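Side-chain contacts in threonine--tRNA ligase catalytic subunit (Aeropyrum pernix, PDB 3A32), which probably catalyses the attachment of threonine to tRNA(Thr) by first activating threonine with ATP to threonyl-adenylate, and lacks the domain that would remove mischarged serine: residues Leu192-Val197 and Glu450-Ser455; Ala60-Arg65 and Lys186-Arg191; Met332-Ala337 and Pro397-Phe402; Ile344-Gly349 and Thr382-Asp387; Leu16-Lys21 and Leu336-Phe341. All blocks are in the same frame, centred on the assembly; numbering follows the deposited sequence.

Contact 1: Leu192-Val197 and Glu450-Ser455; sequences LFKLGV and ESPVRS
Leu192 and Val453 meet methyl to methyl: CD1 of Leu192 lies 3.5 Å from CG2 of Val453, near the point where their backbones come closest, with Leu192 CA and Val453 CA 5.6 Å apart. Leu192 lies at the end of helix 174-191. A chi1 of 180° swings its CG away from the backbone N and carries the branched end across to helix 435-457, while CG itself lies over one face of the neighbouring Phe193 ring. Val453 offers the methyl that stands beside its own backbone N. Both side chains also lean on helix 48-65, Leu192 on Leu55 and Val453 on Val58, so short branched residues fill a corner where three helices converge. Pro452 adds a rigid ring toward the loop, and the end of Lys194 lies at that ring, NZ 4.4 Å from Pro452 CG. A proline has no N-H to give to the preceding turn, and helix 435-457 kinks here. On the next turn Ser455 OG donates to Pro452 O (2.9 Å). The Lys194 amine has a long, weak pairing with a sulfate ion. With no hydrogen bond or salt bridge across it, the contact is held by apolar fit, and its charged amine stays at the partly exposed margin.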
# COMPACT_ATOMS: atom_id res chain seq x y z
N LEU A 192 2.58 -4.69 17.33
CA LEU A 192 3.09 -3.72 16.37
C LEU A 192 3.64 -2.53 17.10
O LEU A 192 4.74 -2.04 16.79
CB LEU A 192 2.02 -3.31 15.34
CG LEU A 192 2.44 -2.30 14.28
CD1 LEU A 192 3.61 -2.81 13.43
CD2 LEU A 192 1.25 -1.96 13.41
N PHE A 193 2.89 -2.08 18.09
CA PHE A 193 3.28 -0.86 18.80
C PHE A 193 3.97 -1.09 20.15
O PHE A 193 4.49 -0.14 20.74
CB PHE A 193 2.10 0.14 18.85
CG PHE A 193 1.73 0.70 17.48
CD1 PHE A 193 2.59 1.59 16.82
CD2 PHE A 193 0.59 0.28 16.81
CE1 PHE A 193 2.29 2.13 15.52
CE2 PHE A 193 0.30 0.80 15.53
CZ PHE A 193 1.17 1.75 14.88
N LYS A 194 4.01 -2.33 20.64
CA LYS A 194 4.58 -2.59 22.00
C LYS A 194 3.92 -1.81 23.13
O LYS A 194 4.60 -1.33 24.06
CB LYS A 194 6.08 -2.30 22.00
CG LYS A 194 6.83 -3.02 20.87
CD LYS A 194 6.70 -4.56 21.06
CE LYS A 194 7.37 -4.97 22.39
NZ LYS A 194 7.51 -6.44 22.48
N LEU A 195 2.60 -1.65 23.06
CA LEU A 195 1.84 -0.97 24.09
C LEU A 195 1.05 -2.01 24.87
O LEU A 195 0.18 -2.66 24.32
CB LEU A 195 0.87 0.03 23.48
CG LEU A 195 1.42 1.28 22.75
CD1 LEU A 195 0.32 1.99 22.00
CD2 LEU A 195 2.12 2.21 23.70
N GLY A 196 1.34 -2.18 26.14
CA GLY A 196 0.61 -3.11 26.99
C GLY A 196 -0.87 -2.82 27.16
O GLY A 196 -1.30 -1.67 27.45
N VAL A 197 -1.67 -3.86 26.97
CA VAL A 197 -3.11 -3.71 27.12
C VAL A 197 -3.49 -4.58 28.30
O VAL A 197 -3.47 -5.80 28.20
CB VAL A 197 -3.87 -4.16 25.85
CG1 VAL A 197 -5.36 -4.13 26.09
CG2 VAL A 197 -3.49 -3.26 24.66
N GLU A 450 11.53 -8.27 15.15
CA GLU A 450 10.48 -8.31 14.10
C GLU A 450 9.45 -9.36 14.43
O GLU A 450 8.36 -9.39 13.88
CB GLU A 450 11.09 -8.62 12.74
CG GLU A 450 11.73 -7.41 12.10
CD GLU A 450 12.44 -7.72 10.80
OE1 GLU A 450 12.83 -8.90 10.55
OE2 GLU A 450 12.61 -6.78 10.01
N SER A 451 9.81 -10.23 15.36
CA SER A 451 9.05 -11.42 15.68
C SER A 451 7.58 -11.14 15.99
O SER A 451 6.70 -11.82 15.47
CB SER A 451 9.71 -12.12 16.89
OG SER A 451 9.19 -13.40 16.93
N PRO A 452 7.30 -10.15 16.87
CA PRO A 452 5.89 -9.87 17.14
C PRO A 452 5.13 -9.43 15.86
O PRO A 452 3.94 -9.74 15.74
CB PRO A 452 5.94 -8.68 18.13
CG PRO A 452 7.29 -8.72 18.73
CD PRO A 452 8.19 -9.24 17.61
N VAL A 453 5.78 -8.69 14.95
CA VAL A 453 5.11 -8.27 13.73
C VAL A 453 4.90 -9.46 12.79
O VAL A 453 3.84 -9.54 12.17
CB VAL A 453 5.79 -7.06 13.02
CG1 VAL A 453 5.29 -6.90 11.58
CG2 VAL A 453 5.50 -5.77 13.77
N ARG A 454 5.85 -10.39 12.72
CA ARG A 454 5.59 -11.65 12.00
C ARG A 454 4.38 -12.44 12.49
O ARG A 454 3.73 -13.11 11.68
CB ARG A 454 6.78 -12.59 12.09
CG ARG A 454 7.93 -12.19 11.21
CD ARG A 454 8.86 -13.36 10.93
NE ARG A 454 9.30 -14.04 12.15
CZ ARG A 454 10.29 -13.63 12.96
NH1 ARG A 454 10.96 -12.50 12.70
NH2 ARG A 454 10.62 -14.39 14.02
N SER A 455 4.09 -12.41 13.78
CA SER A 455 2.93 -13.20 14.28
C SER A 455 1.61 -12.53 13.89
O SER A 455 0.58 -13.16 13.87
CB SER A 455 3.00 -13.48 15.79
OG SER A 455 2.70 -12.30 16.51

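Contact 2: Ala60-Arg65 and Lys186-Arg191; sequences AKFHAR and KLVLER
Between segments 60-65 and 186-191 the nearest CA atoms are those of Phe62 and Val188, 8.6 Å apart, a gap that an aromatic ring can bridge. Phe62 does so: with CG anti to its backbone N (chi1 174°), its ring is carried straight at the other helix. Leu187 brings CD1 to the ring edge, close to the ring plane, 3.9 Å from Phe62 CE1. Val188 approaches obliquely, its CG2 3.6 Å from Phe62 CE2 and nearly as close to CD2. This is helix-helix packing within the class II synthetase core, where Leu313 of strand 306-316 touches both Phe62 and Val188, and Leu456 of helix 435-457 touches both Phe62 and Leu187. Another side of helix 48-65 faces the second subunit: Lys61 forms a salt bridge with Glu57 of that subunit, and Ala60 packs on its Tyr53. Such a long helix at the dimer interface is consistent with class II motif 1. Away from the ring, CD2 of Leu187 lies over the centre of one face of the Arg191 guanidinium, 3.7 Å from its plane. Lys186 NZ forms a salt bridge with Glu190 OE1 (2.9 Å), on the syn side but 34° out of the carboxylate plane.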
# COMPACT_ATOMS: atom_id res chain seq x y z
N ALA A 60 -2.97 -4.81 6.37
CA ALA A 60 -3.65 -5.59 5.35
C ALA A 60 -3.49 -7.10 5.57
O ALA A 60 -4.47 -7.83 5.62
CB ALA A 60 -3.19 -5.18 3.91
N LYS A 61 -2.25 -7.55 5.71
CA LYS A 61 -1.96 -8.97 5.96
C LYS A 61 -2.51 -9.49 7.28
O LYS A 61 -3.02 -10.63 7.33
CB LYS A 61 -0.45 -9.27 5.84
CG LYS A 61 0.09 -9.02 4.41
CD LYS A 61 1.61 -9.10 4.30
CE LYS A 61 1.99 -8.93 2.84
NZ LYS A 61 3.46 -8.97 2.60
N PHE A 62 -2.40 -8.67 8.35
CA PHE A 62 -3.03 -9.00 9.65
C PHE A 62 -4.53 -9.26 9.49
O PHE A 62 -5.06 -10.27 9.98
CB PHE A 62 -2.80 -7.93 10.71
CG PHE A 62 -3.58 -8.18 12.01
CD1 PHE A 62 -3.29 -9.30 12.82
CD2 PHE A 62 -4.59 -7.31 12.41
CE1 PHE A 62 -4.02 -9.54 14.01
CE2 PHE A 62 -5.33 -7.53 13.58
CZ PHE A 62 -5.03 -8.65 14.39
N HIS A 63 -5.21 -8.37 8.76
CA HIS A 63 -6.62 -8.53 8.52
C HIS A 63 -6.97 -9.68 7.63
O HIS A 63 -7.91 -10.43 7.92
CB HIS A 63 -7.23 -7.22 8.07
CG HIS A 63 -7.37 -6.25 9.20
ND1 HIS A 63 -6.33 -5.46 9.65
CD2 HIS A 63 -8.42 -5.99 10.02
CE1 HIS A 63 -6.76 -4.69 10.64
NE2 HIS A 63 -8.00 -5.03 10.92
N ALA A 64 -6.20 -9.89 6.57
CA ALA A 64 -6.42 -11.07 5.72
C ALA A 64 -6.30 -12.43 6.50
O ALA A 64 -7.09 -13.36 6.30
CB ALA A 64 -5.56 -11.02 4.51
N ARG A 65 -5.35 -12.53 7.44
CA ARG A 65 -5.16 -13.72 8.27
C ARG A 65 -6.25 -13.98 9.33
O ARG A 65 -6.42 -15.11 9.79
CB ARG A 65 -3.80 -13.58 8.98
CG ARG A 65 -2.68 -13.83 8.00
CD ARG A 65 -1.38 -13.21 8.37
NE ARG A 65 -0.84 -13.67 9.65
CZ ARG A 65 -0.23 -14.84 9.86
NH1 ARG A 65 -0.07 -15.71 8.85
NH2 ARG A 65 0.24 -15.12 11.08
N LYS A 186 -6.05 -5.45 20.56
CA LYS A 186 -5.02 -5.79 21.52
C LYS A 186 -3.72 -6.36 20.88
O LYS A 186 -2.60 -5.95 21.25
CB LYS A 186 -5.62 -6.76 22.53
CG LYS A 186 -4.65 -7.31 23.56
CD LYS A 186 -5.44 -7.86 24.67
CE LYS A 186 -4.60 -8.16 25.92
NZ LYS A 186 -3.44 -9.10 25.66
N LEU A 187 -3.88 -7.32 19.96
CA LEU A 187 -2.76 -7.86 19.16
C LEU A 187 -1.96 -6.78 18.40
O LEU A 187 -0.72 -6.81 18.41
CB LEU A 187 -3.27 -8.92 18.16
CG LEU A 187 -3.80 -10.28 18.66
CD1 LEU A 187 -4.56 -11.02 17.55
CD2 LEU A 187 -2.68 -11.14 19.22
N VAL A 188 -2.65 -5.88 17.68
CA VAL A 188 -2.01 -4.74 17.04
C VAL A 188 -1.29 -3.75 18.03
O VAL A 188 -0.09 -3.44 17.86
CB VAL A 188 -2.99 -4.00 16.11
CG1 VAL A 188 -2.43 -2.70 15.66
CG2 VAL A 188 -3.29 -4.84 14.88
N LEU A 189 -1.97 -3.30 19.09
CA LEU A 189 -1.29 -2.50 20.10
C LEU A 189 -0.04 -3.13 20.66
O LEU A 189 1.01 -2.48 20.73
CB LEU A 189 -2.20 -2.15 21.26
CG LEU A 189 -3.34 -1.17 20.98
CD1 LEU A 189 -3.68 -0.67 22.32
CD2 LEU A 189 -2.96 -0.04 20.08
N GLU A 190 -0.15 -4.39 21.07
CA GLU A 190 0.93 -5.07 21.79
C GLU A 190 2.07 -5.47 20.88
O GLU A 190 3.24 -5.36 21.25
CB GLU A 190 0.39 -6.28 22.60
CG GLU A 190 -0.47 -5.83 23.77
CD GLU A 190 -0.94 -6.97 24.69
OE1 GLU A 190 -1.10 -8.11 24.20
OE2 GLU A 190 -1.17 -6.72 25.91
N ARG A 191 1.74 -5.94 19.69
CA ARG A 191 2.75 -6.56 18.83
C ARG A 191 3.37 -5.65 17.83
O ARG A 191 4.57 -5.81 17.53
CB ARG A 191 2.19 -7.83 18.17
CG ARG A 191 1.94 -8.86 19.27
CD ARG A 191 1.49 -10.17 18.80
NE ARG A 191 1.14 -10.95 19.98
CZ ARG A 191 0.78 -12.24 19.94
NH1 ARG A 191 0.71 -12.89 18.77
NH2 ARG A 191 0.48 -12.86 21.09

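Contact 3: Met332-Ala337 and Pro397-Phe402; sequences MPFTLA and PAVNVF
Phe334 reaches from a short 3-10 turn, residues 334-336, to Ala398, just before strand 399-403, and to Val399, its first residue. From CB the first torsion is extended (chi1 178°), which sends the ring out of the turn and along the flank of the strand. At CD1 the ring meets two methyls: CB of Ala398 at 3.7 Å, approaching obliquely, and CG2 of Val399 at 4.0 Å, lying at the ring edge. CE1 of Phe334 continues along the same valine methyl. At the tip, CZ of Phe334 comes within 3.8 Å of CE2 of Phe341, and on the remaining border CE2 of Phe334 is 3.7 Å from OE2 of Glu450. Here the linker from the catalytic core enters the anticodon-binding domain, an alpha/beta unit built on a mixed sheet in which strand 399-403 runs parallel to its neighbour 341-347. Helix 435-457 adds Ala446 and Leu449 to the surroundings of the phenylalanine. Ala398 suits its place because it is small: its CB fits against Phe334 and also lies 3.7 Å from CB of Ala337. Val399, beta-branched as strands favour, meets the ring with CG2, and its side chain also touches Val415 and Val417 of strand 412-419. Arg373 holds the linker backbone by hydrogen bonds to the carbonyls of Thr335 and Ala337.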
# COMPACT_ATOMS: atom_id res chain seq x y z
N MET A 332 10.08 4.82 17.83
CA MET A 332 9.30 3.90 17.02
C MET A 332 9.72 2.45 17.26
O MET A 332 10.93 2.18 17.48
CB MET A 332 9.52 4.20 15.52
CG MET A 332 9.13 5.64 15.07
SD MET A 332 7.40 6.00 15.47
CE MET A 332 6.57 4.94 14.25
N PRO A 333 8.74 1.51 17.14
CA PRO A 333 9.11 0.08 17.16
C PRO A 333 9.98 -0.23 15.94
O PRO A 333 9.82 0.43 14.90
CB PRO A 333 7.76 -0.66 17.03
CG PRO A 333 6.72 0.40 16.72
CD PRO A 333 7.30 1.75 16.92
N PHE A 334 10.88 -1.22 16.06
CA PHE A 334 11.87 -1.52 15.05
C PHE A 334 11.31 -1.55 13.61
O PHE A 334 11.93 -1.00 12.70
CB PHE A 334 12.61 -2.83 15.36
CG PHE A 334 13.63 -3.22 14.34
CD1 PHE A 334 14.96 -2.84 14.47
CD2 PHE A 334 13.27 -4.05 13.27
CE1 PHE A 334 15.93 -3.24 13.53
CE2 PHE A 334 14.22 -4.44 12.33
CZ PHE A 334 15.56 -4.03 12.45
N THR A 335 10.15 -2.21 13.42
CA THR A 335 9.63 -2.41 12.08
C THR A 335 9.21 -1.08 11.38
O THR A 335 9.25 -0.96 10.14
CB THR A 335 8.48 -3.48 12.08
OG1 THR A 335 9.01 -4.76 12.50
CG2 THR A 335 7.94 -3.68 10.69
N LEU A 336 8.89 -0.09 12.20
CA LEU A 336 8.37 1.21 11.80
C LEU A 336 9.34 2.40 11.97
O LEU A 336 8.96 3.55 11.76
CB LEU A 336 7.09 1.47 12.58
CG LEU A 336 5.94 0.46 12.35
CD1 LEU A 336 4.74 0.97 13.15
CD2 LEU A 336 5.58 0.22 10.82
N ALA A 337 10.59 2.13 12.32
CA ALA A 337 11.57 3.17 12.61
C ALA A 337 12.11 3.67 11.26
O ALA A 337 12.59 2.87 10.43
CB ALA A 337 12.71 2.59 13.49
N PRO A 397 17.56 6.29 16.03
CA PRO A 397 17.58 5.04 15.25
C PRO A 397 17.11 3.91 16.14
O PRO A 397 17.33 3.96 17.33
CB PRO A 397 19.07 4.87 14.90
CG PRO A 397 19.65 6.28 14.99
CD PRO A 397 18.92 6.83 16.20
N ALA A 398 16.45 2.90 15.58
CA ALA A 398 16.02 1.76 16.39
C ALA A 398 17.22 1.08 17.08
O ALA A 398 17.17 0.82 18.27
CB ALA A 398 15.19 0.73 15.54
N VAL A 399 18.30 0.84 16.35
CA VAL A 399 19.49 0.15 16.89
C VAL A 399 20.73 0.96 16.53
O VAL A 399 20.86 1.30 15.37
CB VAL A 399 19.59 -1.31 16.30
CG1 VAL A 399 20.82 -2.08 16.87
CG2 VAL A 399 18.28 -2.16 16.59
N ASN A 400 21.60 1.29 17.50
CA ASN A 400 22.94 1.88 17.24
C ASN A 400 24.02 0.82 17.26
O ASN A 400 24.08 0.05 18.20
CB ASN A 400 23.33 3.04 18.22
CG ASN A 400 22.37 4.23 18.16
OD1 ASN A 400 21.67 4.45 17.14
ND2 ASN A 400 22.29 4.99 19.27
N VAL A 401 24.85 0.78 16.21
CA VAL A 401 25.99 -0.18 16.15
C VAL A 401 27.27 0.64 16.17
O VAL A 401 27.50 1.44 15.27
CB VAL A 401 25.92 -1.12 14.89
CG1 VAL A 401 27.11 -2.11 14.84
CG2 VAL A 401 24.56 -1.90 14.86
N PHE A 402 28.02 0.52 17.24
CA PHE A 402 29.24 1.32 17.41
C PHE A 402 30.43 0.52 16.98
O PHE A 402 30.66 -0.58 17.49
CB PHE A 402 29.42 1.79 18.86
CG PHE A 402 28.42 2.86 19.28
CD1 PHE A 402 28.62 4.20 18.93
CD2 PHE A 402 27.27 2.52 19.99
CE1 PHE A 402 27.71 5.18 19.30
CE2 PHE A 402 26.34 3.49 20.36
CZ PHE A 402 26.56 4.83 20.03

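Contact 4: Ile344-Gly349 and Thr382-Asp387; sequences IAVKTG and TGLSSD
In the alpha/beta anticodon-binding domain, helix 384-393 passes over strand 341-347, and Leu384, near the beginning of the helix, makes the contact with Ile344 and Val346. One methyl does all the close touching: CD1 of Leu384 is 3.8 Å from CG2 of Val346 and 4.0 Å from CG2 of Ile344. The leucine crosses each of the other two side chains at about a right angle. Its trans first torsion (chi1 -168°) throws the forked end down from the helix onto the strand. Ile344 and Val346 are two residues apart, so both serve the sheet face under this helix, whereas Ala345 between them turns away and packs on Ile356 and Ala360 of helix 353-369. Beta-branched residues suit the extended strand, and the small alanine lets that second helix lie close. Phe402, on the adjoining strand 399-403, brings CE1 to 3.8 Å from Leu384 CD1 and widens the apolar floor. The helix is tied to the sheet by a polar bond as well: Asp387 OD2 is hydrogen-bonded to Ser379 OG on strand 373-380. Strands 373-380 and 399-403 are parallel and lie on either side of 341-347, so helix 384-393 must bridge the strand between them. That is a beta-alpha-beta crossover, and Leu384 packs it against the middle strand, as in the three-layered anticodon-binding domains of class IIa synthetases.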
# COMPACT_ATOMS: atom_id res chain seq x y z
N ILE A 344 27.84 3.48 13.40
CA ILE A 344 28.63 4.63 13.86
C ILE A 344 30.12 4.24 13.95
O ILE A 344 30.52 3.42 14.78
CB ILE A 344 28.09 5.19 15.20
CG1 ILE A 344 26.62 5.62 15.01
CG2 ILE A 344 28.89 6.45 15.63
CD1 ILE A 344 25.74 5.41 16.17
N ALA A 345 30.92 4.83 13.06
CA ALA A 345 32.32 4.47 12.93
C ALA A 345 33.11 5.41 13.85
O ALA A 345 33.16 6.61 13.60
CB ALA A 345 32.77 4.61 11.46
N VAL A 346 33.69 4.89 14.94
CA VAL A 346 34.40 5.79 15.87
C VAL A 346 35.89 5.87 15.50
O VAL A 346 36.71 5.04 15.93
CB VAL A 346 34.19 5.40 17.30
CG1 VAL A 346 34.74 6.51 18.23
CG2 VAL A 346 32.67 5.06 17.58
N LYS A 347 36.23 6.84 14.66
CA LYS A 347 37.59 6.93 14.12
C LYS A 347 38.57 7.47 15.16
O LYS A 347 38.17 8.18 16.09
CB LYS A 347 37.61 7.74 12.83
CG LYS A 347 37.44 6.85 11.63
CD LYS A 347 36.64 7.51 10.53
CE LYS A 347 36.14 6.44 9.51
NZ LYS A 347 36.93 6.34 8.20
N THR A 348 39.83 7.09 15.00
CA THR A 348 40.86 7.33 16.01
C THR A 348 41.96 8.26 15.50
O THR A 348 42.64 8.90 16.29
CB THR A 348 41.51 5.99 16.52
OG1 THR A 348 42.21 5.34 15.45
CG2 THR A 348 40.44 5.03 17.05
N GLY A 349 42.11 8.36 14.18
CA GLY A 349 43.24 9.06 13.59
C GLY A 349 44.39 8.14 13.19
O GLY A 349 45.25 8.50 12.34
N THR A 382 36.85 11.80 20.16
CA THR A 382 36.46 13.07 20.82
C THR A 382 35.07 13.60 20.41
O THR A 382 34.37 14.17 21.25
CB THR A 382 37.51 14.14 20.64
OG1 THR A 382 37.60 14.46 19.26
CG2 THR A 382 38.86 13.59 21.10
N GLY A 383 34.67 13.39 19.15
CA GLY A 383 33.35 13.77 18.66
C GLY A 383 32.18 12.89 19.15
O GLY A 383 31.03 13.36 19.18
N LEU A 384 32.46 11.66 19.59
CA LEU A 384 31.41 10.65 19.83
C LEU A 384 30.26 11.14 20.68
O LEU A 384 29.11 11.01 20.31
CB LEU A 384 31.97 9.33 20.43
CG LEU A 384 30.95 8.18 20.42
CD1 LEU A 384 30.49 7.76 19.01
CD2 LEU A 384 31.45 7.01 21.25
N SER A 385 30.58 11.72 21.82
CA SER A 385 29.58 12.07 22.81
C SER A 385 28.58 13.07 22.27
O SER A 385 27.39 12.91 22.49
CB SER A 385 30.27 12.61 24.05
OG SER A 385 29.33 13.19 24.94
N SER A 386 29.03 14.07 21.53
CA SER A 386 28.14 15.05 20.90
C SER A 386 27.43 14.52 19.66
O SER A 386 26.32 14.93 19.36
CB SER A 386 28.89 16.34 20.56
OG SER A 386 28.42 16.89 19.33
N ASP A 387 28.09 13.62 18.92
CA ASP A 387 27.47 12.98 17.75
C ASP A 387 26.26 12.11 18.19
O ASP A 387 25.19 12.18 17.57
CB ASP A 387 28.46 12.12 16.98
CG ASP A 387 29.43 12.94 16.10
OD1 ASP A 387 29.23 14.14 15.85
OD2 ASP A 387 30.42 12.38 15.64

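Contact 5: Leu16-Lys21 and Leu336-Phe341; sequences LDITVK and LAPIQF
The ring of Pro338 is the group that crosses this contact, and Leu16 and Ile18 both come to its CB-CG end. The backbone carbonyl O of Leu16 lies close to the mean plane of the ring, 3.6 Å from Pro338 CG and 3.7 Å from Pro338 CB. Leu16 CB is further along the same border, 4.2 Å from Pro338 CG. Ile18 arrives differently, with its CG1 displaced well to one side of the ring plane and 4.1 Å from Pro338 CG. The isoleucine owes this to its first torsion, which sets CG1 anti to its own carbonyl carbon (chi1 -65°). Beyond the ring, Pro338 also rests on Ile51 of helix 48-65, a residue that Ile18 touches too, and Leu321 and Leu325 of helix 317-327 add to the apolar surroundings. Helix 9-15 ends in a Schellman motif here, with Asp17 in positive phi. Asp17 makes its bonds elsewhere, its OD1 hydrogen-bonded to Ser45 OG, and it packs on Asn121 of the second subunit. A proline fits the place well: it is compact and apolar, and it fixes the backbone just before the chain joins the sheet. No hydrogen bond spans the two segments. Buried aliphatic carbon thus makes most of the contact, with one carbonyl oxygen set against ring C-H groups, which may add a slight electrostatic attraction.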
# COMPACT_ATOMS: atom_id res chain seq x y z
N LEU A 16 12.32 13.15 12.90
CA LEU A 16 12.46 11.80 12.37
C LEU A 16 12.29 11.78 10.86
O LEU A 16 12.39 10.70 10.22
CB LEU A 16 11.39 10.89 12.97
CG LEU A 16 11.49 10.62 14.48
CD1 LEU A 16 10.20 10.06 15.01
CD2 LEU A 16 12.71 9.70 14.75
N ASP A 17 11.99 12.96 10.30
CA ASP A 17 11.64 13.12 8.87
C ASP A 17 10.42 12.24 8.46
O ASP A 17 10.33 11.75 7.34
CB ASP A 17 12.88 12.89 7.98
CG ASP A 17 12.68 13.36 6.50
OD1 ASP A 17 12.03 14.40 6.24
OD2 ASP A 17 13.19 12.66 5.58
N ILE A 18 9.48 12.04 9.37
CA ILE A 18 8.22 11.39 9.03
C ILE A 18 7.39 12.37 8.19
O ILE A 18 6.74 11.97 7.21
CB ILE A 18 7.48 10.93 10.33
CG1 ILE A 18 8.30 9.85 11.06
CG2 ILE A 18 6.04 10.46 10.00
CD1 ILE A 18 7.65 9.33 12.37
N THR A 19 7.43 13.65 8.56
CA THR A 19 6.70 14.69 7.77
C THR A 19 7.54 15.89 7.47
O THR A 19 8.59 16.11 8.08
CB THR A 19 5.39 15.21 8.46
OG1 THR A 19 5.69 15.63 9.80
CG2 THR A 19 4.34 14.12 8.53
N VAL A 20 7.07 16.65 6.48
CA VAL A 20 7.51 18.01 6.24
C VAL A 20 6.74 18.97 7.17
O VAL A 20 5.53 18.89 7.28
CB VAL A 20 7.30 18.42 4.73
CG1 VAL A 20 7.78 19.89 4.51
CG2 VAL A 20 8.04 17.46 3.79
N LYS A 21 7.45 19.87 7.83
CA LYS A 21 6.83 20.86 8.70
C LYS A 21 6.13 21.94 7.85
O LYS A 21 6.73 22.52 6.95
CB LYS A 21 7.90 21.47 9.62
CG LYS A 21 7.43 21.76 11.05
CD LYS A 21 8.58 21.80 12.06
CE LYS A 21 9.25 23.17 12.05
NZ LYS A 21 10.25 23.41 13.18
N LEU A 336 8.89 -0.09 12.20
CA LEU A 336 8.37 1.21 11.80
C LEU A 336 9.34 2.40 11.97
O LEU A 336 8.96 3.55 11.76
CB LEU A 336 7.09 1.47 12.58
CG LEU A 336 5.94 0.46 12.35
CD1 LEU A 336 4.74 0.97 13.15
CD2 LEU A 336 5.58 0.22 10.82
N ALA A 337 10.59 2.13 12.32
CA ALA A 337 11.57 3.17 12.61
C ALA A 337 12.11 3.67 11.26
O ALA A 337 12.59 2.87 10.43
CB ALA A 337 12.71 2.59 13.49
N PRO A 338 12.10 5.00 11.04
CA PRO A 338 12.74 5.52 9.82
C PRO A 338 14.17 4.96 9.64
O PRO A 338 14.49 4.41 8.57
CB PRO A 338 12.73 7.04 10.05
CG PRO A 338 11.50 7.27 10.93
CD PRO A 338 11.55 6.08 11.89
N ILE A 339 15.03 5.06 10.67
CA ILE A 339 16.36 4.44 10.63
C ILE A 339 16.35 3.21 11.54
O ILE A 339 16.16 3.33 12.76
CB ILE A 339 17.49 5.45 11.06
CG1 ILE A 339 17.49 6.68 10.13
CG2 ILE A 339 18.87 4.74 11.08
CD1 ILE A 339 18.46 7.85 10.57
N GLN A 340 16.56 2.03 10.95
CA GLN A 340 16.57 0.79 11.71
C GLN A 340 17.91 0.49 12.38
O GLN A 340 17.95 0.12 13.57
CB GLN A 340 16.11 -0.36 10.81
CG GLN A 340 14.58 -0.22 10.49
CD GLN A 340 14.07 -1.31 9.64
OE1 GLN A 340 14.53 -1.52 8.52
NE2 GLN A 340 13.06 -2.03 10.14
N PHE A 341 19.01 0.62 11.64
CA PHE A 341 20.36 0.43 12.20
C PHE A 341 21.11 1.69 11.92
O PHE A 341 21.23 2.07 10.75
CB PHE A 341 21.11 -0.73 11.50
CG PHE A 341 20.63 -2.09 11.92
CD1 PHE A 341 21.09 -2.67 13.11
CD2 PHE A 341 19.69 -2.77 11.15
CE1 PHE A 341 20.62 -3.93 13.51
CE2 PHE A 341 19.21 -4.03 11.54
CZ PHE A 341 19.70 -4.63 12.70

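Overall arrangement
The five contacts run from the catalytic core to the far end of the anticodon-binding domain. Contacts 1 and 2, with centres 9 Å apart, are joined where Arg191 NH1 meets Ser455 OG, and there helix 435-457 packs against the core helices. Contacts 3 and 5, with centres 10 Å apart, share Leu336 and Ala337 in the linker and fasten it to strand 399-403 and to the amino-terminal segment. The centre of contact 4 is about 20 Å from that of contact 3, on the same sheet, and contact 4 is nested within its loop. Along the chain, contacts 1 and 5 cross, and contact 3 is nested inside contact 1. The two domains are therefore tied at several points around the linker.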